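Local coordinates for protein 1,4-dihydroxy-2-naphthoyl-CoA hydrolase (Synechocystis sp., PDB 4K00) that hydrolyses 1,4-dihydroxy-2-naphthoyl-CoA to 1,4-dihydroxy-2-naphthoate and CoA, a step in phylloquinone (vitamin K1) biosynthesis, at residues H90-Y96 with A110-C116. Where two conformers were deposited one is given. Residue numbers count along the deposited sequence, not the author numbering.
Sequences HRFCCDY and AQTHHVC
Residues 91-96 and 110-115 are extended parts of strands 91-100 and 106-118, the antiparallel arms of a beta hairpin. Over these ranges the axes approach to 4.7 Å, at 163°. Ala110 forms a hydrogen-bonded pair with Tyr96 (Tyr96 N to Ala110 O 2.9 Å, Ala110 N to Tyr96 O 3.0 Å). Gln111 forms a non-hydrogen-bonded pair with Asp95; Gln111 NE2 donates to Asp95 OD1 at 2.7 Å. Thr112 pairs with Cys94 (Cys94 N to Thr112 O 2.8 Å, Thr112 N to Cys94 O 3.0 Å). Thr112, in the p rotamer, puts OG1 in hydrogen bonds with Tyr96 OH (2.7 Å) and His114 NE2 (2.8 Å), on the face with Phe92. His113 and Cys93 form a non-hydrogen-bonded pair on the face with Arg91, Asp95, Gln111 and Val115; Cys93 SG sits over the His113 ring, 3.8 Å from its centroid. His114 pairs with Phe92 (Phe92 N to His114 O and His114 N to Phe92 O, both 3.0 Å). Their ring planes lie 6° apart, centroids 4.6 Å apart, offset with little overlap; His114 CB makes a CH-pi contact, 3.7 Å from the Phe92 centroid. Val115 CG1 meets Arg91 CG at 3.9 Å. Cys116 N bonds His90 O at 2.9 Å. The hairpin lies in the hotdog-fold sheet between strands 77-86 and 57-68. Cys94, Tyr96, Ala110 and His114 meet Cys33 and Tyr37 of helix 26-43, the long helix wrapped by this curved sheet.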
ATOM      1  N   HIS A  90      -8.897  25.341 -14.491  1.00 24.13           N
ATOM      2  CA  HIS A  90      -9.380  24.328 -13.570  1.00 25.82           C
ATOM      3  C   HIS A  90      -8.413  23.159 -13.435  1.00 23.47           C
ATOM      4  O   HIS A  90      -8.675  22.239 -12.676  1.00 25.68           O
ATOM      5  CB  HIS A  90     -10.762  23.831 -13.992  1.00 30.30           C
ATOM      6  CG  HIS A  90     -10.784  23.172 -15.336  1.00 33.55           C
ATOM      7  ND1 HIS A  90     -11.168  23.832 -16.484  1.00 39.10           N
ATOM      8  CD2 HIS A  90     -10.471  21.912 -15.714  1.00 34.45           C
ATOM      9  CE1 HIS A  90     -11.082  23.006 -17.514  1.00 39.56           C
ATOM     10  NE2 HIS A  90     -10.657  21.836 -17.075  1.00 40.09           N
ATOM     11  N   ARG A  91      -7.296  23.204 -14.157  1.00 22.67           N
ATOM     12  CA  ARG A  91      -6.387  22.064 -14.259  1.00 22.76           C
ATOM     13  C   ARG A  91      -4.929  22.498 -14.053  1.00 21.96           C
ATOM     14  O   ARG A  91      -4.489  23.517 -14.586  1.00 19.93           O
ATOM     15  CB  ARG A  91      -6.524  21.392 -15.630  1.00 23.03           C
ATOM     16  CG  ARG A  91      -5.710  20.119 -15.786  1.00 25.11           C
ATOM     17  CD  ARG A  91      -6.158  19.255 -16.965  1.00 30.04           C
ATOM     18  NE  ARG A  91      -6.078  19.955 -18.239  1.00 32.46           N
ATOM     19  CZ  ARG A  91      -5.031  19.892 -19.052  1.00 39.95           C
ATOM     20  NH1 ARG A  91      -3.975  19.160 -18.713  1.00 46.78           N
ATOM     21  NH2 ARG A  91      -5.032  20.563 -20.198  1.00 36.76           N
ATOM     22  N   PHE A  92      -4.184  21.707 -13.300  1.00 20.73           N
ATOM     23  CA  PHE A  92      -2.740  21.844 -13.272  1.00 20.73           C
ATOM     24  C   PHE A  92      -2.028  20.525 -13.515  1.00 19.54           C
ATOM     25  O   PHE A  92      -2.617  19.435 -13.374  1.00 18.46           O
ATOM     26  CB  PHE A  92      -2.250  22.524 -11.990  1.00 19.93           C
ATOM     27  CG  PHE A  92      -2.501  21.750 -10.722  1.00 19.80           C
ATOM     28  CD1 PHE A  92      -1.553  20.851 -10.240  1.00 19.86           C
ATOM     29  CD2 PHE A  92      -3.648  21.959  -9.975  1.00 18.63           C
ATOM     30  CE1 PHE A  92      -1.766  20.150  -9.062  1.00 18.13           C
ATOM     31  CE2 PHE A  92      -3.869  21.257  -8.800  1.00 19.16           C
ATOM     32  CZ  PHE A  92      -2.913  20.364  -8.333  1.00 19.81           C
ATOM     33  N   CYS A  93      -0.746  20.622 -13.850  0.50 18.45           N
ATOM     34  CA  CYS A  93       0.027  19.469 -14.293  0.50 17.98           C
ATOM     35  C   CYS A  93       1.369  19.412 -13.582  0.50 18.24           C
ATOM     36  O   CYS A  93       2.157  20.359 -13.663  0.50 16.68           O
ATOM     37  CB  CYS A  93       0.275  19.554 -15.795  0.50 19.36           C
ATOM     38  SG  CYS A  93      -1.231  19.674 -16.775  0.50 18.47           S
ATOM     39  N   CYS A  94       1.621  18.291 -12.909  1.00 17.99           N
ATOM     40  CA  CYS A  94       2.890  18.041 -12.240  1.00 17.46           C
ATOM     41  C   CYS A  94       3.788  17.154 -13.104  1.00 20.04           C
ATOM     42  O   CYS A  94       3.344  16.134 -13.633  1.00 20.51           O
ATOM     43  CB  CYS A  94       2.638  17.338 -10.910  1.00 18.19           C
ATOM     44  SG  CYS A  94       1.696  18.299  -9.704  1.00 20.39           S
ATOM     45  N   ASP A  95       5.049  17.562 -13.241  1.00 21.40           N
ATOM     46  CA  ASP A  95       6.075  16.813 -13.984  1.00 21.58           C
ATOM     47  C   ASP A  95       7.164  16.404 -13.035  1.00 20.51           C
ATOM     48  O   ASP A  95       7.664  17.233 -12.275  1.00 19.26           O
ATOM     49  CB  ASP A  95       6.719  17.699 -15.044  1.00 25.31           C
ATOM     50  CG  ASP A  95       6.021  17.626 -16.361  1.00 34.97           C
ATOM     51  OD1 ASP A  95       6.236  16.629 -17.085  1.00 44.98           O
ATOM     52  OD2 ASP A  95       5.278  18.575 -16.677  1.00 35.34           O
ATOM     53  N   TYR A  96       7.529  15.125 -13.065  1.00 18.84           N
ATOM     54  CA  TYR A  96       8.442  14.573 -12.066  1.00 17.48           C
ATOM     55  C   TYR A  96       9.611  13.910 -12.759  1.00 18.15           C
ATOM     56  O   TYR A  96       9.436  13.243 -13.777  1.00 20.40           O
ATOM     57  CB  TYR A  96       7.752  13.520 -11.197  1.00 16.02           C
ATOM     58  CG  TYR A  96       6.405  13.884 -10.613  1.00 16.14           C
ATOM     59  CD1 TYR A  96       5.229  13.717 -11.339  1.00 17.03           C
ATOM     60  CD2 TYR A  96       6.305  14.348  -9.309  1.00 16.99           C
ATOM     61  CE1 TYR A  96       3.994  14.029 -10.787  1.00 16.38           C
ATOM     62  CE2 TYR A  96       5.076  14.648  -8.743  1.00 16.48           C
ATOM     63  CZ  TYR A  96       3.922  14.482  -9.482  1.00 16.42           C
ATOM     64  OH  TYR A  96       2.703  14.786  -8.923  1.00 18.66           O
ATOM     65  N   ALA A 110       7.630  11.110 -14.827  1.00 19.23           N
ATOM     66  CA  ALA A 110       6.188  10.944 -14.643  1.00 20.48           C
ATOM     67  C   ALA A 110       5.454  12.274 -14.795  1.00 20.94           C
ATOM     68  O   ALA A 110       6.064  13.354 -14.755  1.00 17.19           O
ATOM     69  CB  ALA A 110       5.891  10.334 -13.275  1.00 17.82           C
ATOM     70  N   GLN A 111       4.139  12.172 -14.982  1.00 18.52           N
ATOM     71  CA  GLN A 111       3.242  13.320 -14.975  1.00 18.71           C
ATOM     72  C   GLN A 111       1.971  12.948 -14.233  1.00 20.73           C
ATOM     73  O   GLN A 111       1.520  11.804 -14.309  1.00 20.63           O
ATOM     74  CB  GLN A 111       2.883  13.733 -16.390  1.00 23.50           C
ATOM     75  CG  GLN A 111       4.021  14.361 -17.163  1.00 28.74           C
ATOM     76  CD  GLN A 111       3.553  15.034 -18.445  1.00 37.27           C
ATOM     77  OE1 GLN A 111       2.464  14.752 -18.949  1.00 37.82           O
ATOM     78  NE2 GLN A 111       4.389  15.922 -18.986  1.00 32.76           N
ATOM     79  N   THR A 112       1.424  13.895 -13.474  1.00 19.60           N
ATOM     80  CA  THR A 112       0.057  13.784 -12.969  1.00 18.02           C
ATOM     81  C   THR A 112      -0.714  15.069 -13.289  1.00 18.51           C
ATOM     82  O   THR A 112      -0.153  16.152 -13.235  1.00 22.52           O
ATOM     83  CB  THR A 112       0.022  13.505 -11.449  1.00 21.73           C
ATOM     84  OG1 THR A 112       0.695  14.546 -10.729  1.00 18.68           O
ATOM     85  CG2 THR A 112       0.681  12.166 -11.113  1.00 21.00           C
ATOM     86  N   HIS A 113      -1.982  14.934 -13.664  1.00 18.06           N
ATOM     87  CA  HIS A 113      -2.859  16.070 -13.924  1.00 18.82           C
ATOM     88  C   HIS A 113      -3.986  16.047 -12.904  1.00 19.08           C
ATOM     89  O   HIS A 113      -4.522  14.971 -12.562  1.00 20.63           O
ATOM     90  CB  HIS A 113      -3.502  15.999 -15.314  1.00 20.66           C
ATOM     91  CG  HIS A 113      -2.533  15.964 -16.455  1.00 23.77           C
ATOM     92  ND1 HIS A 113      -1.164  15.984 -16.291  1.00 28.24           N
ATOM     93  CD2 HIS A 113      -2.749  15.905 -17.790  1.00 23.31           C
ATOM     94  CE1 HIS A 113      -0.578  15.935 -17.477  1.00 24.85           C
ATOM     95  NE2 HIS A 113      -1.517  15.893 -18.401  1.00 27.74           N
ATOM     96  N   HIS A 114      -4.363  17.232 -12.459  1.00 17.15           N
ATOM     97  CA  HIS A 114      -5.286  17.410 -11.351  1.00 18.29           C
ATOM     98  C   HIS A 114      -6.283  18.484 -11.742  1.00 20.00           C
ATOM     99  O   HIS A 114      -5.917  19.510 -12.346  1.00 18.76           O
ATOM    100  CB  HIS A 114      -4.540  17.888 -10.100  1.00 19.38           C
ATOM    101  CG  HIS A 114      -3.316  17.091  -9.772  1.00 18.29           C
ATOM    102  ND1 HIS A 114      -3.217  16.320  -8.636  1.00 21.21           N
ATOM    103  CD2 HIS A 114      -2.131  16.967 -10.417  1.00 19.07           C
ATOM    104  CE1 HIS A 114      -2.024  15.751  -8.598  1.00 22.22           C
ATOM    105  NE2 HIS A 114      -1.350  16.118  -9.674  1.00 17.69           N
ATOM    106  N   VAL A 115      -7.545  18.277 -11.392  1.00 20.85           N
ATOM    107  CA  VAL A 115      -8.551  19.253 -11.710  1.00 22.45           C
ATOM    108  C   VAL A 115      -9.367  19.589 -10.479  1.00 24.32           C
ATOM    109  O   VAL A 115      -9.535  18.766  -9.575  1.00 22.69           O
ATOM    110  CB  VAL A 115      -9.490  18.777 -12.824  1.00 29.30           C
ATOM    111  CG1 VAL A 115      -8.700  18.392 -14.067  1.00 27.90           C
ATOM    112  CG2 VAL A 115     -10.347  17.623 -12.336  1.00 34.68           C
ATOM    113  N   CYS A 116      -9.857  20.817 -10.446  1.00 21.07           N
ATOM    114  CA  CYS A 116     -10.740  21.239  -9.388  1.00 21.73           C
ATOM    115  C   CYS A 116     -12.174  21.096  -9.856  1.00 22.94           C
ATOM    116  O   CYS A 116     -12.531  21.606 -10.916  1.00 22.75           O
ATOM    117  CB  CYS A 116     -10.444  22.681  -9.016  1.00 20.81           C
ATOM    118  SG  CYS A 116     -11.466  23.316  -7.680  1.00 23.48           S
TER